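Local coordinates for 26.7 kDa salivary protein (PDB 6MT7) that binds and sequesters cysteinyl leukotrienes and a thromboxane A2 analogue, and inhibits collagen-induced platelet aggregation, so helping sand flies to feed on blood, at residues A[178-182]-A[183-187]; A[29-33]-A[34-38]; A[81-84]-A[85-88]. All blocks are in the same frame, centred on the assembly; numbering follows the deposited sequence.

Contact 1 of 3, residues A[178-182]-A[183-187]; sequences RNLNI and LGITD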
loop_
_atom_site.group_PDB
_atom_site.type_symbol
_atom_site.label_atom_id
_atom_site.label_comp_id
_atom_site.label_asym_id
_atom_site.label_seq_id
_atom_site.Cartn_x
_atom_site.Cartn_y
_atom_site.Cartn_z
ATOM N N ARG A 178 -2.834 6.300 -6.278
ATOM C CA ARG A 178 -2.526 5.057 -6.984
ATOM C C ARG A 178 -1.903 5.336 -8.351
ATOM O O ARG A 178 -2.375 6.189 -9.109
ATOM C CB ARG A 178 -3.798 4.215 -7.122
ATOM C CG ARG A 178 -3.590 2.790 -7.620
ATOM C CD ARG A 178 -2.954 1.914 -6.544
ATOM N NE ARG A 178 -3.197 0.501 -6.813
ATOM C CZ ARG A 178 -2.257 -0.346 -7.223
ATOM N NH1 ARG A 178 -1.013 0.075 -7.388
ATOM N NH2 ARG A 178 -2.555 -1.623 -7.453
ATOM N N ASN A 179 -0.811 4.629 -8.640
ATOM C CA ASN A 179 -0.040 4.784 -9.865
ATOM C C ASN A 179 -0.237 3.507 -10.664
ATOM O O ASN A 179 0.262 2.444 -10.281
ATOM C CB ASN A 179 1.434 5.034 -9.539
ATOM C CG ASN A 179 2.309 5.184 -10.777
ATOM O OD1 ASN A 179 1.938 4.782 -11.880
ATOM N ND2 ASN A 179 3.497 5.751 -10.587
ATOM N N LEU A 180 -0.975 3.610 -11.768
ATOM C CA LEU A 180 -1.153 2.492 -12.681
ATOM C C LEU A 180 -0.500 2.764 -14.036
ATOM O O LEU A 180 -0.882 2.150 -15.034
ATOM C CB LEU A 180 -2.639 2.181 -12.845
ATOM C CG LEU A 180 -3.411 1.789 -11.573
ATOM C CD1 LEU A 180 -4.847 1.359 -11.904
ATOM C CD2 LEU A 180 -2.694 0.701 -10.763
ATOM N N ASN A 181 0.493 3.660 -14.066
ATOM C CA ASN A 181 1.079 4.103 -15.331
ATOM C C ASN A 181 1.642 2.933 -16.130
ATOM O O ASN A 181 1.453 2.861 -17.352
ATOM C CB ASN A 181 2.188 5.125 -15.087
ATOM C CG ASN A 181 1.703 6.406 -14.409
ATOM O OD1 ASN A 181 0.513 6.724 -14.388
ATOM N ND2 ASN A 181 2.644 7.151 -13.862
ATOM N N ILE A 182 2.363 2.025 -15.465
ATOM C CA ILE A 182 2.974 0.904 -16.183
ATOM C C ILE A 182 1.924 -0.031 -16.773
ATOM O O ILE A 182 2.228 -0.788 -17.705
ATOM C CB ILE A 182 3.948 0.141 -15.260
ATOM C CG1 ILE A 182 4.818 -0.825 -16.070
ATOM C CG2 ILE A 182 3.195 -0.608 -14.173
ATOM C CD1 ILE A 182 5.673 -0.150 -17.115
ATOM N N LEU A 183 0.695 0.009 -16.265
ATOM C CA LEU A 183 -0.414 -0.771 -16.798
ATOM C C LEU A 183 -1.168 -0.050 -17.904
ATOM O O LEU A 183 -2.192 -0.565 -18.366
ATOM C CB LEU A 183 -1.399 -1.125 -15.681
ATOM C CG LEU A 183 -0.794 -1.751 -14.430
ATOM C CD1 LEU A 183 -1.892 -2.175 -13.476
ATOM C CD2 LEU A 183 0.074 -2.932 -14.835
ATOM N N GLY A 184 -0.689 1.117 -18.331
ATOM C CA GLY A 184 -1.339 1.868 -19.384
ATOM C C GLY A 184 -2.432 2.800 -18.923
ATOM O O GLY A 184 -3.289 3.172 -19.733
ATOM N N ILE A 185 -2.447 3.173 -17.647
ATOM C CA ILE A 185 -3.411 4.127 -17.105
ATOM C C ILE A 185 -2.625 5.365 -16.696
ATOM O O ILE A 185 -1.844 5.318 -15.738
ATOM C CB ILE A 185 -4.179 3.558 -15.903
ATOM C CG1 ILE A 185 -4.836 2.229 -16.264
ATOM C CG2 ILE A 185 -5.216 4.569 -15.397
ATOM C CD1 ILE A 185 -6.096 2.380 -17.040
ATOM N N THR A 186 -2.834 6.472 -17.405
ATOM C CA THR A 186 -2.099 7.685 -17.075
ATOM C C THR A 186 -2.653 8.309 -15.801
ATOM O O THR A 186 -3.741 7.972 -15.329
ATOM C CB THR A 186 -2.186 8.714 -18.201
ATOM O OG1 THR A 186 -3.542 9.164 -18.310
ATOM C CG2 THR A 186 -1.745 8.108 -19.540
ATOM N N ASP A 187 -1.889 9.257 -15.256
ATOM C CA ASP A 187 -2.359 9.998 -14.090
ATOM C C ASP A 187 -3.663 10.732 -14.392
ATOM O O ASP A 187 -4.561 10.782 -13.547
ATOM C CB ASP A 187 -1.290 10.989 -13.635
ATOM C CG ASP A 187 -0.079 10.313 -13.010
ATOM O OD1 ASP A 187 -0.134 9.103 -12.698
ATOM O OD2 ASP A 187 0.927 11.023 -12.808
HETATM O O HOH W 1 -2.349 7.799 -11.389
HETATM O O HOH W 2 -2.487 5.557 -12.959
#

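Contact 2 of 3, residues A[29-33]-A[34-38]; sequences REWYR and WNLPN. With TRT (fragment of triton X-100), chain C.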
loop_
_atom_site.group_PDB
_atom_site.type_symbol
_atom_site.label_atom_id
_atom_site.label_comp_id
_atom_site.label_asym_id
_atom_site.label_seq_id
_atom_site.Cartn_x
_atom_site.Cartn_y
_atom_site.Cartn_z
ATOM N N ARG A 29 17.606 -6.357 -4.890
ATOM C CA ARG A 29 17.962 -7.507 -4.061
ATOM C C ARG A 29 18.306 -7.077 -2.642
ATOM O O ARG A 29 18.024 -7.806 -1.681
ATOM C CB ARG A 29 19.141 -8.266 -4.670
ATOM C CG ARG A 29 19.410 -9.616 -3.979
ATOM C CD ARG A 29 20.456 -9.515 -2.857
ATOM N NE ARG A 29 20.585 -10.783 -2.137
ATOM C CZ ARG A 29 19.719 -11.250 -1.246
ATOM N NH1 ARG A 29 18.628 -10.564 -0.929
ATOM N NH2 ARG A 29 19.941 -12.432 -0.670
ATOM N N GLU A 30 18.936 -5.908 -2.493
ATOM C CA GLU A 30 19.243 -5.421 -1.151
ATOM C C GLU A 30 17.973 -5.138 -0.364
ATOM O O GLU A 30 17.895 -5.445 0.830
ATOM C CB GLU A 30 20.119 -4.173 -1.221
ATOM C CG GLU A 30 21.517 -4.441 -1.776
ATOM C CD GLU A 30 22.245 -5.566 -1.056
ATOM O OE1 GLU A 30 22.930 -6.362 -1.733
ATOM O OE2 GLU A 30 22.149 -5.662 0.185
ATOM N N TRP A 31 16.968 -4.539 -1.009
ATOM C CA TRP A 31 15.715 -4.290 -0.307
ATOM C C TRP A 31 15.123 -5.590 0.214
ATOM O O TRP A 31 14.549 -5.615 1.308
ATOM C CB TRP A 31 14.702 -3.585 -1.208
ATOM C CG TRP A 31 15.222 -2.386 -1.928
ATOM C CD1 TRP A 31 16.307 -1.610 -1.594
ATOM C CD2 TRP A 31 14.660 -1.807 -3.109
ATOM N NE1 TRP A 31 16.454 -0.589 -2.514
ATOM C CE2 TRP A 31 15.459 -0.694 -3.455
ATOM C CE3 TRP A 31 13.562 -2.132 -3.916
ATOM C CZ2 TRP A 31 15.198 0.091 -4.581
ATOM C CZ3 TRP A 31 13.304 -1.344 -5.039
ATOM C CH2 TRP A 31 14.108 -0.244 -5.350
ATOM N N TYR A 32 15.263 -6.681 -0.546
ATOM C CA TYR A 32 14.695 -7.951 -0.103
ATOM C C TYR A 32 15.278 -8.398 1.229
ATOM O O TYR A 32 14.603 -9.103 1.989
ATOM C CB TYR A 32 14.950 -9.049 -1.127
ATOM C CG TYR A 32 13.925 -9.175 -2.229
ATOM C CD1 TYR A 32 13.358 -8.068 -2.830
ATOM C CD2 TYR A 32 13.562 -10.437 -2.702
ATOM C CE1 TYR A 32 12.429 -8.215 -3.875
ATOM C CE2 TYR A 32 12.645 -10.588 -3.715
ATOM C CZ TYR A 32 12.088 -9.481 -4.306
ATOM O OH TYR A 32 11.175 -9.658 -5.326
ATOM N N ARG A 33 16.532 -8.046 1.515
ATOM C CA ARG A 33 17.127 -8.401 2.798
ATOM C C ARG A 33 17.208 -7.202 3.734
ATOM O O ARG A 33 18.091 -7.145 4.594
ATOM C CB ARG A 33 18.499 -9.066 2.617
ATOM C CG ARG A 33 19.561 -8.312 1.827
ATOM C CD ARG A 33 20.821 -9.172 1.729
ATOM N NE ARG A 33 21.786 -8.667 0.759
ATOM C CZ ARG A 33 22.775 -9.383 0.221
ATOM N NH1 ARG A 33 22.951 -10.663 0.550
ATOM N NH2 ARG A 33 23.595 -8.816 -0.650
ATOM N N TRP A 34 16.277 -6.253 3.579
ATOM C CA TRP A 34 16.086 -5.154 4.530
ATOM C C TRP A 34 17.342 -4.297 4.628
ATOM O O TRP A 34 17.772 -3.903 5.715
ATOM C CB TRP A 34 15.647 -5.685 5.894
ATOM C CG TRP A 34 14.268 -6.260 5.783
ATOM C CD1 TRP A 34 13.929 -7.517 5.363
ATOM C CD2 TRP A 34 13.044 -5.573 6.024
ATOM N NE1 TRP A 34 12.562 -7.659 5.363
ATOM C CE2 TRP A 34 11.996 -6.475 5.753
ATOM C CE3 TRP A 34 12.730 -4.279 6.451
ATOM C CZ2 TRP A 34 10.657 -6.127 5.908
ATOM C CZ3 TRP A 34 11.398 -3.934 6.596
ATOM C CH2 TRP A 34 10.379 -4.853 6.320
ATOM N N ASN A 35 17.931 -4.020 3.471
ATOM C CA ASN A 35 19.056 -3.107 3.337
ATOM C C ASN A 35 18.652 -2.040 2.333
ATOM O O ASN A 35 18.173 -2.370 1.245
ATOM C CB ASN A 35 20.312 -3.856 2.869
ATOM C CG ASN A 35 21.496 -2.940 2.669
ATOM O OD1 ASN A 35 21.636 -1.933 3.364
ATOM N ND2 ASN A 35 22.361 -3.280 1.719
ATOM N N LEU A 36 18.846 -0.764 2.692
ATOM C CA LEU A 36 18.351 0.360 1.899
ATOM C C LEU A 36 19.524 1.248 1.509
ATOM O O LEU A 36 19.815 2.239 2.197
ATOM C CB LEU A 36 17.306 1.166 2.671
ATOM C CG LEU A 36 16.043 0.412 3.072
ATOM C CD1 LEU A 36 15.134 1.339 3.875
ATOM C CD2 LEU A 36 15.312 -0.136 1.857
ATOM N N PRO A 37 20.210 0.937 0.412
ATOM C CA PRO A 37 21.409 1.699 0.044
ATOM C C PRO A 37 21.096 3.131 -0.351
ATOM O O PRO A 37 19.975 3.490 -0.716
ATOM C CB PRO A 37 21.977 0.917 -1.154
ATOM C CG PRO A 37 21.370 -0.466 -1.039
ATOM C CD PRO A 37 19.997 -0.216 -0.478
ATOM N N ASN A 38 22.145 3.955 -0.301
ATOM C CA ASN A 38 22.023 5.386 -0.590
ATOM C C ASN A 38 22.135 5.626 -2.095
ATOM O O ASN A 38 23.132 6.139 -2.613
ATOM C CB ASN A 38 23.074 6.168 0.191
ATOM C CG ASN A 38 22.922 7.671 0.042
ATOM O OD1 ASN A 38 21.843 8.171 -0.270
ATOM N ND2 ASN A 38 24.014 8.404 0.282
HETATM C C25 TRT C . 9.407 -11.561 -2.616
HETATM O O24 TRT C . 8.909 -10.803 -1.518
HETATM C C23 TRT C . 9.841 -9.841 -1.022
HETATM C C22 TRT C . 9.063 -8.877 -0.136
HETATM O O21 TRT C . 9.916 -7.984 0.582
HETATM C C20 TRT C . 9.106 -7.181 1.432
HETATM C C19 TRT C . 9.992 -6.348 2.340
HETATM O O18 TRT C . 10.341 -5.140 1.669
HETATM C C17 TRT C . 11.729 -4.908 1.799
HETATM C C16 TRT C . 11.989 -3.786 2.784
HETATM O O15 TRT C . 11.810 -2.509 2.162
HETATM C C12 TRT C . 11.588 -1.400 2.958
HETATM C C13 TRT C . 12.047 -1.371 4.271
HETATM C C14 TRT C . 11.820 -0.249 5.077
HETATM C C11 TRT C . 10.898 -0.305 2.453
HETATM C C10 TRT C . 10.676 0.812 3.252
HETATM C C9 TRT C . 11.128 0.852 4.565
HETATM C C6 TRT C . 10.858 2.071 5.398
HETATM C C8 TRT C . 12.160 2.864 5.428
HETATM C C7 TRT C . 9.810 2.939 4.710
HETATM C C5 TRT C . 10.493 1.676 6.847
HETATM C C1 TRT C . 9.136 1.049 7.239
HETATM C C2 TRT C . 8.597 -0.018 6.293
HETATM C C4 TRT C . 9.326 0.394 8.600
HETATM C C3 TRT C . 8.032 2.079 7.440
#

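Contact 3 of 3, residues A[81-84]-A[85-88]; sequences GGIN and TISG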
loop_
_atom_site.group_PDB
_atom_site.type_symbol
_atom_site.label_atom_id
_atom_site.label_comp_id
_atom_site.label_asym_id
_atom_site.label_seq_id
_atom_site.Cartn_x
_atom_site.Cartn_y
_atom_site.Cartn_z
ATOM N N GLY A 81 13.992 5.464 19.569
ATOM C CA GLY A 81 14.583 6.781 19.651
ATOM C C GLY A 81 14.694 7.419 18.280
ATOM O O GLY A 81 14.453 6.795 17.247
ATOM N N GLY A 82 15.062 8.698 18.275
ATOM C CA GLY A 82 15.294 9.396 17.022
ATOM C C GLY A 82 14.048 9.769 16.254
ATOM O O GLY A 82 14.119 9.960 15.034
ATOM N N ILE A 83 12.896 9.859 16.927
ATOM C CA ILE A 83 11.668 10.256 16.242
ATOM C C ILE A 83 11.757 11.705 15.778
ATOM O O ILE A 83 11.147 12.081 14.772
ATOM C CB ILE A 83 10.453 10.027 17.161
ATOM C CG1 ILE A 83 10.336 8.551 17.531
ATOM C CG2 ILE A 83 9.150 10.512 16.506
ATOM C CD1 ILE A 83 10.182 7.660 16.361
ATOM N N ASN A 84 12.521 12.541 16.488
ATOM C CA ASN A 84 12.632 13.940 16.093
ATOM C C ASN A 84 13.156 14.074 14.668
ATOM O O ASN A 84 12.667 14.907 13.900
ATOM C CB ASN A 84 13.526 14.696 17.077
ATOM C CG ASN A 84 14.926 14.135 17.143
ATOM O OD1 ASN A 84 15.129 12.923 17.053
ATOM N ND2 ASN A 84 15.908 15.015 17.304
ATOM N N THR A 85 14.117 13.229 14.279
ATOM C CA THR A 85 14.700 13.344 12.943
ATOM C C THR A 85 13.678 13.042 11.854
ATOM O O THR A 85 13.707 13.651 10.779
ATOM C CB THR A 85 15.898 12.405 12.811
ATOM O OG1 THR A 85 16.827 12.677 13.862
ATOM C CG2 THR A 85 16.590 12.584 11.456
ATOM N N ILE A 86 12.765 12.102 12.108
ATOM C CA ILE A 86 11.783 11.768 11.078
ATOM C C ILE A 86 10.611 12.735 11.044
ATOM O O ILE A 86 9.816 12.687 10.096
ATOM C CB ILE A 86 11.248 10.335 11.248
ATOM C CG1 ILE A 86 10.226 10.254 12.384
ATOM C CG2 ILE A 86 12.396 9.375 11.504
ATOM C CD1 ILE A 86 9.529 8.894 12.416
ATOM N N SER A 87 10.507 13.631 12.023
ATOM C CA SER A 87 9.361 14.522 12.140
ATOM C C SER A 87 9.615 15.858 11.451
ATOM O O SER A 87 10.757 16.294 11.278
ATOM C CB SER A 87 8.999 14.768 13.614
ATOM O OG SER A 87 9.018 13.565 14.371
ATOM N N GLY A 88 8.528 16.493 11.037
ATOM C CA GLY A 88 8.605 17.809 10.444
ATOM C C GLY A 88 8.568 17.784 8.930
ATOM O O GLY A 88 8.706 16.735 8.291
#

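Contact 1 of 3, residues A[178-182]-A[183-187]
The carbonyl oxygen of L180 is gripped by two backbone amides further along the chain: L183 N lies 2.9 Å from L180 O, and I185 N comes to the same oxygen from the opposite face of its carbonyl plane. The bond from L183 N, three residues on, belongs to a short 3-10 turn just before helix 187-196, as does that from G184 N to N181 O. The longer-reaching bond from I185 N, together with G184 at a positive phi of 87°, fits a Schellman-type ending of this turn, in which the backbone swings round and I185 returns toward L180. An Asx turn leads into this region. With CG of N179 anti to its backbone N (chi1 179°), OD1 of N179 accepts the amide of N181 at 2.9 Å, the donor arriving nearly along the C=O axis.

On the apolar side, L180 and I185 meet at their roots, CB to CB at 3.7 Å, while CD2 of L180 reaches CD1 of L183 at 4.0 Å. The same CD2 of L180 sits 3.7 Å above the centre of the R178 guanidinium, whose NH2 is bonded to Y165 O. Both L180 and I185 lean on V213 of helix 203-216, and L183 packs on helix 220-227, which ties the turn to the last two helices of the chain. T186 stands at the N-cap of helix 187-196, where its OG1 bonds to Q189 N.

Two waters bridge the limbs of the turn. One donates to both R178 O and D187 OD1, linking the loop to the first residue of the helix. The other accepts from L180 N at 2.7 Å and donates to I185 O at 2.9 Å.

Contact 2 of 3, residues A[29-33]-A[34-38]
E30 meets N35 and P37 across a Schellman motif that ends helix 28-32, with W34, at positive phi, as the C-prime residue. The E30 side chain starts against the proline: its CB lies 3.9 Å from P37 CG, and CG of E30 runs past the same ring atom and past the N35 amide. A bend at chi2 (-53°) then brings the carboxylate alongside N35, the two flat groups turned 80° apart. E30 OE2 takes N35 ND2 at 2.8 Å, an almost straight bond (173°) in which the oxygen lies in the plane of the N35 amide, while ND2 comes from above the plane of the carboxylate. R33 NE reaches that oxygen from the other face, while R33 NH2 meets E30 OE1 at 2.8 Å on the syn side. R33 thus grips the carboxylate side-on in a salt bridge; with N35 ND2, three donors hold it, which should restrict its rotation.

In the backbone of the motif, W34 N bonds to W31 O at 2.9 Å and N35 N to E30 O at 3.0 Å. The turn sends W34 over the bound Triton fragment, whose C16 lies 3.7 Å from the plane of the indole, offset toward its rim; the Y32 ring lays a face against C23 of the same ligand. By similarity W34 belongs to the leukotriene C4 site and W31 to that for thromboxane A2.

W31 NE1 bonds to T42 of helix 40-52, and its ring stacks on Y45. F15 of helix 8-21 meets W34 edge-to-face, and L36 packs between helices 40-52 and 94-106.

Contact 3 of 3, residues A[81-84]-A[85-88]
N84 and T85, with I83 just before them, make up most of a single helical turn, 83-86, that is only weakly bonded. CG of N84 stands between its own backbone N and carbonyl carbon (chi1 60°), which folds the amide back over the peptide that follows and puts N84 OD1 3.0 Å from T85 N. The T85 amide has a weak bond to G82 O.

I83 contributes on two counts. Its carbonyl oxygen accepts the hydroxyl of S87, OG to I83 O at 2.6 Å, from above the carbonyl plane, and has a weak bond from I86 N besides. Its side chain runs beside that of I86, pointing the same way, with the CD1 atoms of I83 and I86 4.2 Å apart. Both isoleucines rest on V65 of helix 65-74 and F104 of helix 94-106. A firmer bond follows, S87 N to N84 O at 3.1 Å.

The amide bonds, each to a carbonyl three residues back and two of them weak, are 3-10-like, and a hydroxyl returned to the carbonyl four residues before it is a familiar bond of serine in helices. Together they describe a short helical turn at the surface, packed on helices 65-74 and 94-106.

Overall arrangement
All three contacts are local turns in a largely helical chain, and none touches another: the centres of contacts 1 and 3 are about 33 Å apart, those of contacts 2 and 3 about 22 Å. Contacts 1 and 2 are partly buried, whereas contact 3 is a surface feature. Contact 2 alone lines the ligand pocket, combining a charged cluster with aromatic rings; contact 1 combines backbone bonds and bridging waters with a leucine-isoleucine face turned to the C-terminal helices, and contact 3 relies on amide bonds, of which two are weak, and a serine hydroxyl. Helix 94-106 is shared by contacts 2 and 3, and helix 8-21 by contacts 1 and 2.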